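Long-range contacts in serine-rich Repeat Adhesion Glycoprotein (Srr1) (Streptococcus agalactiae, PDB 4MBO), which binds fibrinogen as a serine-rich repeat surface glycoprotein, and so probably serves in bacterial adhesion to the host: residues A[65-73]-A[122-131]; A[169-180]-A[308-316]. All coordinates share one frame; numbering follows the deposited sequence. Where two conformers were deposited one is given.

Overall arrangement
Interaction 1 lies nearer the centre of the molecule than interaction 2 and within the bacterial Ig-like range, interaction 2 within the range of the C-terminal part of the fibrinogen-binding adhesin; their centres are about 23 Å apart. The first is an edge pairing inside one sheet, where backbone bonds and a salt-bridge network of Asp69, Asp127 and Arg129 do most of the work. The second sets the edge strand 309-316 of one sheet against strand 169-181 of another through aromatic rings, small hydroxyls and waters. Each mixes buried and more exposed residues. They touch each other, probably where the two domains meet: Ile73 O probably accepts from Leu180 N, and Gln128 OE1 from Arg176 NH2.

Interaction 1: residues A[65-73]-A[122-131]; sequences SDNLDTQGI and MPVWPDQRII
Asp69 and Trp125 form an antiparallel hydrogen-bonded pair, by which the short strand 68-69 closes one edge of the four-stranded sheet of this Ig-like domain. Asp69 N gives to Trp125 O and Trp125 N to Asp69 O, both at 2.9 Å. On the face of Leu68 and Pro126, Leu68 CD1, in the conformer given, packs on Val124 CG2. On the other, the Asp69 carboxylate divides its work. With CG between backbone N and carbonyl carbon (chi1 69°), OD1 turns back to accept from Gln71 N, an Asx turn, and from Gly72 N, which completes an Asx motif and lays Gly72 over the indole: Gly72 CA stands 3.5 Å from the centroid of the five-membered ring of Trp125. Asp69 OD2 receives Arg129 NH1 at 2.9 Å from above the carboxylate plane, yet Asp69 OD2 itself lies in the guanidinium plane, the two planes being nearly perpendicular. Asp127 OD1 holds the same guanidinium through NE; Asp127 OD1 is only 3.3 Å from Asp69 OD2, a crowding of acceptors that the arginine probably offsets. One water also links Asp69 OD2, Gly72 O and Gln128 N. Arg129 NH1 also gives to Gln71 OE1, 3.1 Å away and in the plane of that amide carbonyl.

Interaction 2: residues A[169-180]-A[308-316]; sequences VKTNVRSRIMKL and YGSKYSYGH
Strands 169-180 and 309-316 run nearly parallel, 13° apart with axes 5.7 Å from each other at closest approach, yet they belong to different sheets of the adhesin domain and meet through side chains instead of backbone bonds. Tyr312, in the conformer given, and Tyr314 reach across from the edge strand 309-316 and lie along the arginines opposite, pointing the same way. With CG anti to the backbone nitrogen (chi1 -167°), Tyr312 lays one ring face against the aliphatic part of Arg174, whose CG sits 3.9 Å from the ring centroid; the guanidinium, turned almost perpendicular to the ring, goes on to Asp242 and Asn159 O. Tyr314 repeats the pattern two residues on. Arg176 CA stands 4.0 Å from the Tyr314 ring centroid, Ile177 N lies over the same face, and both Tyr314 OH and Arg176 NE reach Asp38 OD1. Two waters finish the tyrosine ends: one joins Tyr312 OH to Ser175 O, the other gives to Tyr314 OH and Ile177 O. Toward the C-terminal end, Ile177 CD1 presses on His316 CB at 3.3 Å, and Leu180 CD2 covers a face of the His316 imidazole, 4.2 Å from its centroid. At the other end the contact turns small and polar. Thr171 OG1 and Ser310 OG share a hydrogen bond of 2.7 Å, while Val173 CG1 packs on Ser310 CB and Val169 CG1 on Gly309 CA. The rings thus rest on backbone and methylene groups while Asp242, Asn159 O and Asp38 hold the arginine heads; Tyr314 OH shares Asp38 OD1 with Arg176 NE, and water binds the carbonyls of Ser175 and Ile177.

Interaction 1: residues A[65-73]-A[122-131]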
loop_
_atom_site.group_PDB
_atom_site.type_symbol
_atom_site.label_atom_id
_atom_site.label_comp_id
_atom_site.label_asym_id
_atom_site.label_seq_id
_atom_site.Cartn_x
_atom_site.Cartn_y
_atom_site.Cartn_z
ATOM N N SER A 65 -7.559 7.732 13.239
ATOM C CA SER A 65 -6.244 8.169 13.634
ATOM C C SER A 65 -5.367 8.357 12.403
ATOM O O SER A 65 -5.682 7.839 11.325
ATOM C CB SER A 65 -5.650 7.166 14.637
ATOM O OG SER A 65 -5.688 5.803 14.184
ATOM N N ASP A 66 -4.301 9.137 12.543
ATOM C CA ASP A 66 -3.424 9.450 11.433
ATOM C C ASP A 66 -2.764 8.258 10.802
ATOM O O ASP A 66 -2.237 8.368 9.698
ATOM C CB ASP A 66 -2.269 10.350 11.889
ATOM C CG ASP A 66 -2.659 11.752 12.122
ATOM O OD1 ASP A 66 -3.834 12.115 12.076
ATOM O OD2 ASP A 66 -1.698 12.542 12.371
ATOM N N ASN A 67 -2.733 7.133 11.497
ATOM C CA ASN A 67 -2.068 5.975 10.965
ATOM C C ASN A 67 -3.016 4.948 10.386
ATOM O O ASN A 67 -2.623 3.804 10.225
ATOM C CB ASN A 67 -1.219 5.316 12.048
ATOM C CG ASN A 67 -2.040 4.897 13.259
ATOM O OD1 ASN A 67 -3.270 5.003 13.261
ATOM N ND2 ASN A 67 -1.360 4.383 14.276
ATOM N N LEU A 68 -4.236 5.356 10.055
ATOM C CA LEU A 68 -5.253 4.439 9.559
ATOM C C LEU A 68 -5.933 5.031 8.332
ATOM O O LEU A 68 -6.255 6.224 8.342
ATOM C CB LEU A 68 -6.251 4.234 10.708
ATOM C CG LEU A 68 -7.252 3.106 10.677
ATOM C CD1 LEU A 68 -6.562 1.770 10.708
ATOM C CD2 LEU A 68 -8.216 3.230 11.863
ATOM N N ASP A 69 -6.113 4.234 7.259
ATOM C CA ASP A 69 -6.755 4.686 6.018
ATOM C C ASP A 69 -7.762 3.635 5.543
ATOM O O ASP A 69 -7.846 2.554 6.108
ATOM C CB ASP A 69 -5.740 5.082 4.938
ATOM C CG ASP A 69 -4.970 3.925 4.362
ATOM O OD1 ASP A 69 -5.609 2.932 3.984
ATOM O OD2 ASP A 69 -3.711 4.052 4.211
ATOM N N THR A 70 -8.578 4.010 4.565
ATOM C CA THR A 70 -9.591 3.151 3.975
ATOM C C THR A 70 -9.158 2.523 2.654
ATOM O O THR A 70 -9.974 1.943 1.923
ATOM C CB THR A 70 -10.849 3.997 3.659
ATOM O OG1 THR A 70 -10.464 5.075 2.780
ATOM C CG2 THR A 70 -11.436 4.538 4.940
ATOM N N GLN A 71 -7.856 2.623 2.379
ATOM C CA GLN A 71 -7.288 2.272 1.069
ATOM C C GLN A 71 -6.350 1.058 0.918
ATOM O O GLN A 71 -6.448 0.317 -0.079
ATOM C CB GLN A 71 -6.521 3.491 0.564
ATOM C CG GLN A 71 -7.408 4.688 0.296
ATOM C CD GLN A 71 -6.604 5.892 -0.111
ATOM O OE1 GLN A 71 -5.543 6.141 0.457
ATOM N NE2 GLN A 71 -7.128 6.679 -1.063
ATOM N N GLY A 72 -5.406 0.902 1.818
ATOM C CA GLY A 72 -4.368 -0.109 1.678
ATOM C C GLY A 72 -3.450 0.354 0.554
ATOM O O GLY A 72 -2.821 1.430 0.663
ATOM N N ILE A 73 -3.420 -0.413 -0.554
ATOM C CA ILE A 73 -2.601 -0.024 -1.728
ATOM C C ILE A 73 -3.415 0.722 -2.795
ATOM O O ILE A 73 -2.896 1.109 -3.813
ATOM C CB ILE A 73 -1.837 -1.196 -2.376
ATOM C CG1 ILE A 73 -2.789 -2.246 -3.007
ATOM C CG2 ILE A 73 -0.923 -1.840 -1.349
ATOM C CD1 ILE A 73 -2.066 -3.275 -3.833
ATOM N N MET A 122 -16.527 -1.845 7.035
ATOM C CA MET A 122 -15.581 -1.649 5.938
ATOM C C MET A 122 -14.162 -2.001 6.380
ATOM O O MET A 122 -13.829 -1.924 7.583
ATOM C CB MET A 122 -15.591 -0.201 5.466
ATOM C CG MET A 122 -14.861 0.698 6.405
ATOM S SD MET A 122 -14.777 2.414 5.822
ATOM C CE MET A 122 -16.438 2.825 6.157
ATOM N N PRO A 123 -13.322 -2.412 5.420
ATOM C CA PRO A 123 -11.931 -2.626 5.779
ATOM C C PRO A 123 -11.183 -1.305 5.966
ATOM O O PRO A 123 -11.459 -0.299 5.305
ATOM C CB PRO A 123 -11.356 -3.394 4.571
ATOM C CG PRO A 123 -12.208 -2.980 3.452
ATOM C CD PRO A 123 -13.596 -2.800 4.035
ATOM N N VAL A 124 -10.271 -1.322 6.913
ATOM C CA VAL A 124 -9.347 -0.201 7.135
ATOM C C VAL A 124 -7.955 -0.799 7.308
ATOM O O VAL A 124 -7.810 -1.915 7.783
ATOM C CB VAL A 124 -9.702 0.696 8.323
ATOM C CG1 VAL A 124 -10.996 1.452 8.074
ATOM C CG2 VAL A 124 -9.765 -0.053 9.625
ATOM N N TRP A 125 -6.937 -0.030 6.917
ATOM C CA TRP A 125 -5.573 -0.481 6.942
ATOM C C TRP A 125 -4.665 0.454 7.728
ATOM O O TRP A 125 -4.841 1.682 7.667
ATOM C CB TRP A 125 -5.007 -0.469 5.511
ATOM C CG TRP A 125 -5.461 -1.536 4.598
ATOM C CD1 TRP A 125 -4.762 -2.656 4.261
ATOM C CD2 TRP A 125 -6.672 -1.575 3.854
ATOM N NE1 TRP A 125 -5.469 -3.397 3.366
ATOM C CE2 TRP A 125 -6.642 -2.751 3.084
ATOM C CE3 TRP A 125 -7.772 -0.701 3.733
ATOM C CZ2 TRP A 125 -7.688 -3.126 2.241
ATOM C CZ3 TRP A 125 -8.806 -1.067 2.871
ATOM C CH2 TRP A 125 -8.748 -2.262 2.138
ATOM N N PRO A 126 -3.688 -0.109 8.461
ATOM C CA PRO A 126 -2.578 0.707 8.922
ATOM C C PRO A 126 -2.018 1.398 7.672
ATOM O O PRO A 126 -1.747 0.728 6.648
ATOM C CB PRO A 126 -1.586 -0.324 9.480
ATOM C CG PRO A 126 -2.466 -1.467 9.896
ATOM C CD PRO A 126 -3.491 -1.527 8.806
ATOM N N ASP A 127 -1.873 2.719 7.712
ATOM C CA ASP A 127 -1.506 3.488 6.521
ATOM C C ASP A 127 -0.062 3.232 6.182
ATOM O O ASP A 127 0.839 3.549 6.967
ATOM C CB ASP A 127 -1.820 4.971 6.754
ATOM C CG ASP A 127 -1.557 5.853 5.568
ATOM O OD1 ASP A 127 -0.759 5.505 4.668
ATOM O OD2 ASP A 127 -2.166 6.950 5.522
ATOM N N GLN A 128 0.155 2.672 4.993
ATOM C CA GLN A 128 1.501 2.270 4.571
ATOM C C GLN A 128 2.475 3.403 4.369
ATOM O O GLN A 128 3.700 3.162 4.252
ATOM C CB GLN A 128 1.438 1.364 3.312
ATOM C CG GLN A 128 0.950 2.050 2.035
ATOM C CD GLN A 128 1.014 1.141 0.834
ATOM O OE1 GLN A 128 0.984 -0.102 0.967
ATOM N NE2 GLN A 128 1.082 1.731 -0.347
ATOM N N ARG A 129 1.953 4.628 4.269
ATOM C CA ARG A 129 2.803 5.809 4.125
ATOM C C ARG A 129 3.271 6.338 5.481
ATOM O O ARG A 129 4.237 7.091 5.536
ATOM C CB ARG A 129 2.013 6.889 3.391
ATOM C CG ARG A 129 1.758 6.544 1.927
ATOM C CD ARG A 129 0.482 7.150 1.366
ATOM N NE ARG A 129 -0.703 6.447 1.916
ATOM C CZ ARG A 129 -1.837 6.232 1.257
ATOM N NH1 ARG A 129 -2.823 5.541 1.834
ATOM N NH2 ARG A 129 -1.991 6.680 0.021
ATOM N N ILE A 130 2.559 5.967 6.539
ATOM C CA ILE A 130 2.807 6.424 7.918
ATOM C C ILE A 130 3.546 5.348 8.699
ATOM O O ILE A 130 4.613 5.617 9.244
ATOM C CB ILE A 130 1.496 6.806 8.594
ATOM C CG1 ILE A 130 0.775 7.904 7.778
ATOM C CG2 ILE A 130 1.731 7.260 10.034
ATOM C CD1 ILE A 130 1.561 9.175 7.670
ATOM N N ILE A 131 2.991 4.140 8.769
ATOM C CA ILE A 131 3.677 2.980 9.371
ATOM C C ILE A 131 4.272 2.279 8.155
ATOM O O ILE A 131 3.764 1.268 7.689
ATOM C CB ILE A 131 2.721 2.075 10.136
ATOM C CG1 ILE A 131 1.943 2.879 11.175
ATOM C CG2 ILE A 131 3.473 0.935 10.812
ATOM C CD1 ILE A 131 0.833 2.113 11.841
HETATM O O HOH W 1 -2.305 2.089 3.229
HETATM O O HOH W 2 -12.270 0.633 2.890
HETATM O O HOH W 3 -3.732 6.441 -2.379
#

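Interaction 2: residues A[169-180]-A[308-316]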
loop_
_atom_site.group_PDB
_atom_site.type_symbol
_atom_site.label_atom_id
_atom_site.label_comp_id
_atom_site.label_asym_id
_atom_site.label_seq_id
_atom_site.Cartn_x
_atom_site.Cartn_y
_atom_site.Cartn_z
ATOM N N VAL A 169 29.232 -14.811 -4.230
ATOM C CA VAL A 169 27.981 -14.127 -4.551
ATOM C C VAL A 169 27.356 -13.554 -3.297
ATOM O O VAL A 169 27.036 -14.286 -2.352
ATOM C CB VAL A 169 26.993 -15.134 -5.226
ATOM C CG1 VAL A 169 25.581 -14.588 -5.289
ATOM C CG2 VAL A 169 27.530 -15.534 -6.587
ATOM N N LYS A 170 27.167 -12.228 -3.280
ATOM C CA LYS A 170 26.515 -11.531 -2.181
ATOM C C LYS A 170 25.487 -10.619 -2.847
ATOM O O LYS A 170 25.852 -9.691 -3.607
ATOM C CB LYS A 170 27.516 -10.701 -1.373
ATOM C CG LYS A 170 28.763 -11.496 -1.020
ATOM C CD LYS A 170 29.835 -10.624 -0.354
ATOM C CE LYS A 170 31.087 -11.420 -0.037
ATOM N NZ LYS A 170 30.834 -12.526 0.920
ATOM N N THR A 171 24.221 -10.903 -2.596
ATOM C CA THR A 171 23.150 -10.138 -3.193
ATOM C C THR A 171 21.980 -10.025 -2.232
ATOM O O THR A 171 21.851 -10.813 -1.300
ATOM C CB THR A 171 22.641 -10.776 -4.512
ATOM O OG1 THR A 171 22.205 -12.117 -4.257
ATOM C CG2 THR A 171 23.707 -10.839 -5.582
ATOM N N ASN A 172 21.141 -9.017 -2.427
ATOM C CA ASN A 172 19.892 -8.908 -1.678
ATOM C C ASN A 172 18.911 -8.026 -2.443
ATOM O O ASN A 172 19.307 -7.082 -3.082
ATOM C CB ASN A 172 20.059 -8.457 -0.219
ATOM C CG ASN A 172 20.516 -7.018 -0.062
ATOM O OD1 ASN A 172 19.691 -6.150 0.190
ATOM N ND2 ASN A 172 21.821 -6.772 -0.188
ATOM N N VAL A 173 17.620 -8.364 -2.369
ATOM C CA VAL A 173 16.587 -7.705 -3.160
ATOM C C VAL A 173 15.217 -7.881 -2.520
ATOM O O VAL A 173 14.971 -8.853 -1.766
ATOM C CB VAL A 173 16.592 -8.305 -4.613
ATOM C CG1 VAL A 173 16.033 -9.736 -4.597
ATOM C CG2 VAL A 173 15.831 -7.445 -5.621
ATOM N N ARG A 174 14.316 -6.966 -2.836
ATOM C CA ARG A 174 12.913 -7.056 -2.395
ATOM C C ARG A 174 12.036 -6.310 -3.375
ATOM O O ARG A 174 12.486 -5.348 -3.980
ATOM C CB ARG A 174 12.739 -6.522 -0.965
ATOM C CG ARG A 174 11.332 -6.656 -0.427
ATOM C CD ARG A 174 11.248 -6.315 1.058
ATOM N NE ARG A 174 11.785 -4.980 1.327
ATOM C CZ ARG A 174 11.876 -4.438 2.543
ATOM N NH1 ARG A 174 11.423 -5.104 3.602
ATOM N NH2 ARG A 174 12.421 -3.234 2.698
ATOM N N SER A 175 10.797 -6.747 -3.578
ATOM C CA SER A 175 9.889 -6.029 -4.450
ATOM C C SER A 175 8.496 -6.036 -3.874
ATOM O O SER A 175 8.233 -6.807 -2.986
ATOM C CB SER A 175 9.902 -6.619 -5.836
ATOM O OG SER A 175 9.387 -7.956 -5.794
ATOM N N ARG A 176 7.641 -5.159 -4.369
ATOM C CA ARG A 176 6.272 -5.037 -3.858
ATOM C C ARG A 176 5.364 -4.322 -4.835
ATOM O O ARG A 176 5.751 -3.348 -5.449
ATOM C CB ARG A 176 6.351 -4.244 -2.541
ATOM C CG ARG A 176 5.101 -4.220 -1.709
ATOM C CD ARG A 176 5.379 -3.544 -0.360
ATOM N NE ARG A 176 4.244 -3.825 0.486
ATOM C CZ ARG A 176 3.248 -3.000 0.732
ATOM N NH1 ARG A 176 2.230 -3.454 1.435
ATOM N NH2 ARG A 176 3.230 -1.754 0.270
ATOM N N ILE A 177 4.117 -4.800 -4.982
ATOM C CA ILE A 177 3.121 -4.070 -5.683
ATOM C C ILE A 177 2.578 -3.162 -4.591
ATOM O O ILE A 177 1.973 -3.631 -3.600
ATOM C CB ILE A 177 2.020 -4.983 -6.240
ATOM C CG1 ILE A 177 2.631 -5.890 -7.302
ATOM C CG2 ILE A 177 0.896 -4.136 -6.760
ATOM C CD1 ILE A 177 1.701 -6.917 -7.905
ATOM N N MET A 178 2.869 -1.872 -4.697
ATOM C CA MET A 178 2.508 -0.966 -3.616
ATOM C C MET A 178 1.452 0.062 -3.940
ATOM O O MET A 178 1.114 0.897 -3.101
ATOM C CB MET A 178 3.769 -0.324 -3.030
ATOM C CG MET A 178 4.736 0.237 -4.043
ATOM S SD MET A 178 4.022 1.499 -5.077
ATOM C CE MET A 178 3.708 2.809 -3.836
ATOM N N LYS A 179 0.890 -0.015 -5.145
ATOM C CA LYS A 179 -0.165 0.919 -5.542
ATOM C C LYS A 179 -0.978 0.358 -6.672
ATOM O O LYS A 179 -0.421 -0.198 -7.635
ATOM C CB LYS A 179 0.409 2.261 -5.998
ATOM C CG LYS A 179 -0.584 3.419 -6.034
ATOM C CD LYS A 179 -1.116 3.830 -4.658
ATOM C CE LYS A 179 0.011 4.125 -3.664
ATOM N NZ LYS A 179 -0.483 4.830 -2.450
ATOM N N LEU A 180 -2.284 0.494 -6.547
ATOM C CA LEU A 180 -3.227 0.188 -7.617
ATOM C C LEU A 180 -4.031 1.459 -7.855
ATOM O O LEU A 180 -4.762 1.896 -6.981
ATOM C CB LEU A 180 -4.138 -0.968 -7.240
ATOM C CG LEU A 180 -3.501 -2.337 -6.990
ATOM C CD1 LEU A 180 -4.575 -3.320 -6.495
ATOM C CD2 LEU A 180 -2.762 -2.872 -8.214
ATOM N N TYR A 308 22.289 -17.465 -10.392
ATOM C CA TYR A 308 22.771 -17.194 -9.033
ATOM C C TYR A 308 22.404 -15.763 -8.647
ATOM O O TYR A 308 22.200 -14.902 -9.518
ATOM C CB TYR A 308 24.289 -17.462 -8.867
ATOM C CG TYR A 308 25.141 -16.952 -10.019
ATOM C CD1 TYR A 308 25.589 -15.648 -10.058
ATOM C CD2 TYR A 308 25.480 -17.793 -11.063
ATOM C CE1 TYR A 308 26.354 -15.191 -11.108
ATOM C CE2 TYR A 308 26.253 -17.366 -12.125
ATOM C CZ TYR A 308 26.688 -16.061 -12.149
ATOM O OH TYR A 308 27.505 -15.615 -13.186
ATOM N N GLY A 309 22.371 -15.529 -7.340
ATOM C CA GLY A 309 22.023 -14.233 -6.802
ATOM C C GLY A 309 20.804 -14.365 -5.945
ATOM O O GLY A 309 20.670 -15.332 -5.204
ATOM N N SER A 310 19.898 -13.396 -6.058
ATOM C CA SER A 310 18.668 -13.348 -5.268
ATOM C C SER A 310 17.444 -13.052 -6.125
ATOM O O SER A 310 17.538 -12.347 -7.111
ATOM C CB SER A 310 18.765 -12.229 -4.222
ATOM O OG SER A 310 19.717 -12.544 -3.224
ATOM N N LYS A 311 16.292 -13.549 -5.680
ATOM C CA LYS A 311 15.031 -13.331 -6.366
ATOM C C LYS A 311 13.927 -13.133 -5.346
ATOM O O LYS A 311 13.887 -13.811 -4.313
ATOM C CB LYS A 311 14.734 -14.501 -7.274
ATOM C CG LYS A 311 13.420 -14.449 -8.022
ATOM C CD LYS A 311 13.365 -15.612 -8.995
ATOM C CE LYS A 311 11.999 -15.776 -9.603
ATOM N NZ LYS A 311 11.927 -17.013 -10.431
ATOM N N TYR A 312 13.066 -12.169 -5.618
ATOM C CA TYR A 312 11.909 -11.896 -4.747
ATOM C C TYR A 312 10.672 -11.858 -5.621
ATOM O O TYR A 312 10.714 -11.326 -6.719
ATOM C CB TYR A 312 12.110 -10.578 -4.015
ATOM C CG TYR A 312 11.152 -10.338 -2.872
ATOM C CD1 TYR A 312 9.881 -9.859 -3.115
ATOM C CD2 TYR A 312 11.527 -10.594 -1.541
ATOM C CE1 TYR A 312 8.999 -9.612 -2.089
ATOM C CE2 TYR A 312 10.636 -10.367 -0.504
ATOM C CZ TYR A 312 9.369 -9.857 -0.799
ATOM O OH TYR A 312 8.431 -9.584 0.179
ATOM N N SER A 313 9.564 -12.420 -5.129
ATOM C CA SER A 313 8.324 -12.465 -5.918
ATOM C C SER A 313 7.198 -11.768 -5.215
ATOM O O SER A 313 7.123 -11.784 -3.998
ATOM C CB SER A 313 7.910 -13.925 -6.205
ATOM O OG SER A 313 8.932 -14.616 -6.914
ATOM N N TYR A 314 6.292 -11.187 -5.998
ATOM C CA TYR A 314 5.116 -10.546 -5.421
ATOM C C TYR A 314 3.944 -10.617 -6.425
ATOM O O TYR A 314 4.063 -10.223 -7.599
ATOM C CB TYR A 314 5.437 -9.112 -5.063
ATOM C CG TYR A 314 4.591 -8.564 -3.943
ATOM C CD1 TYR A 314 3.277 -8.127 -4.136
ATOM C CD2 TYR A 314 5.129 -8.461 -2.680
ATOM C CE1 TYR A 314 2.538 -7.626 -3.086
ATOM C CE2 TYR A 314 4.421 -7.959 -1.645
ATOM C CZ TYR A 314 3.118 -7.547 -1.833
ATOM O OH TYR A 314 2.468 -7.019 -0.742
ATOM N N GLY A 315 2.804 -11.097 -5.961
ATOM C CA GLY A 315 1.656 -11.299 -6.849
ATOM C C GLY A 315 0.482 -10.366 -6.692
ATOM O O GLY A 315 0.363 -9.651 -5.707
ATOM N N HIS A 316 -0.375 -10.375 -7.714
ATOM C CA HIS A 316 -1.609 -9.597 -7.731
ATOM C C HIS A 316 -2.670 -10.280 -8.613
ATOM O O HIS A 316 -2.345 -10.884 -9.639
ATOM C CB HIS A 316 -1.354 -8.155 -8.195
ATOM C CG HIS A 316 -2.585 -7.468 -8.672
ATOM N ND1 HIS A 316 -3.611 -7.110 -7.824
ATOM C CD2 HIS A 316 -2.989 -7.134 -9.919
ATOM C CE1 HIS A 316 -4.594 -6.581 -8.531
ATOM N NE2 HIS A 316 -4.241 -6.589 -9.806
HETATM O O HOH W 4 7.518 -7.210 -0.329
HETATM O O HOH W 5 0.534 -5.280 -1.978
#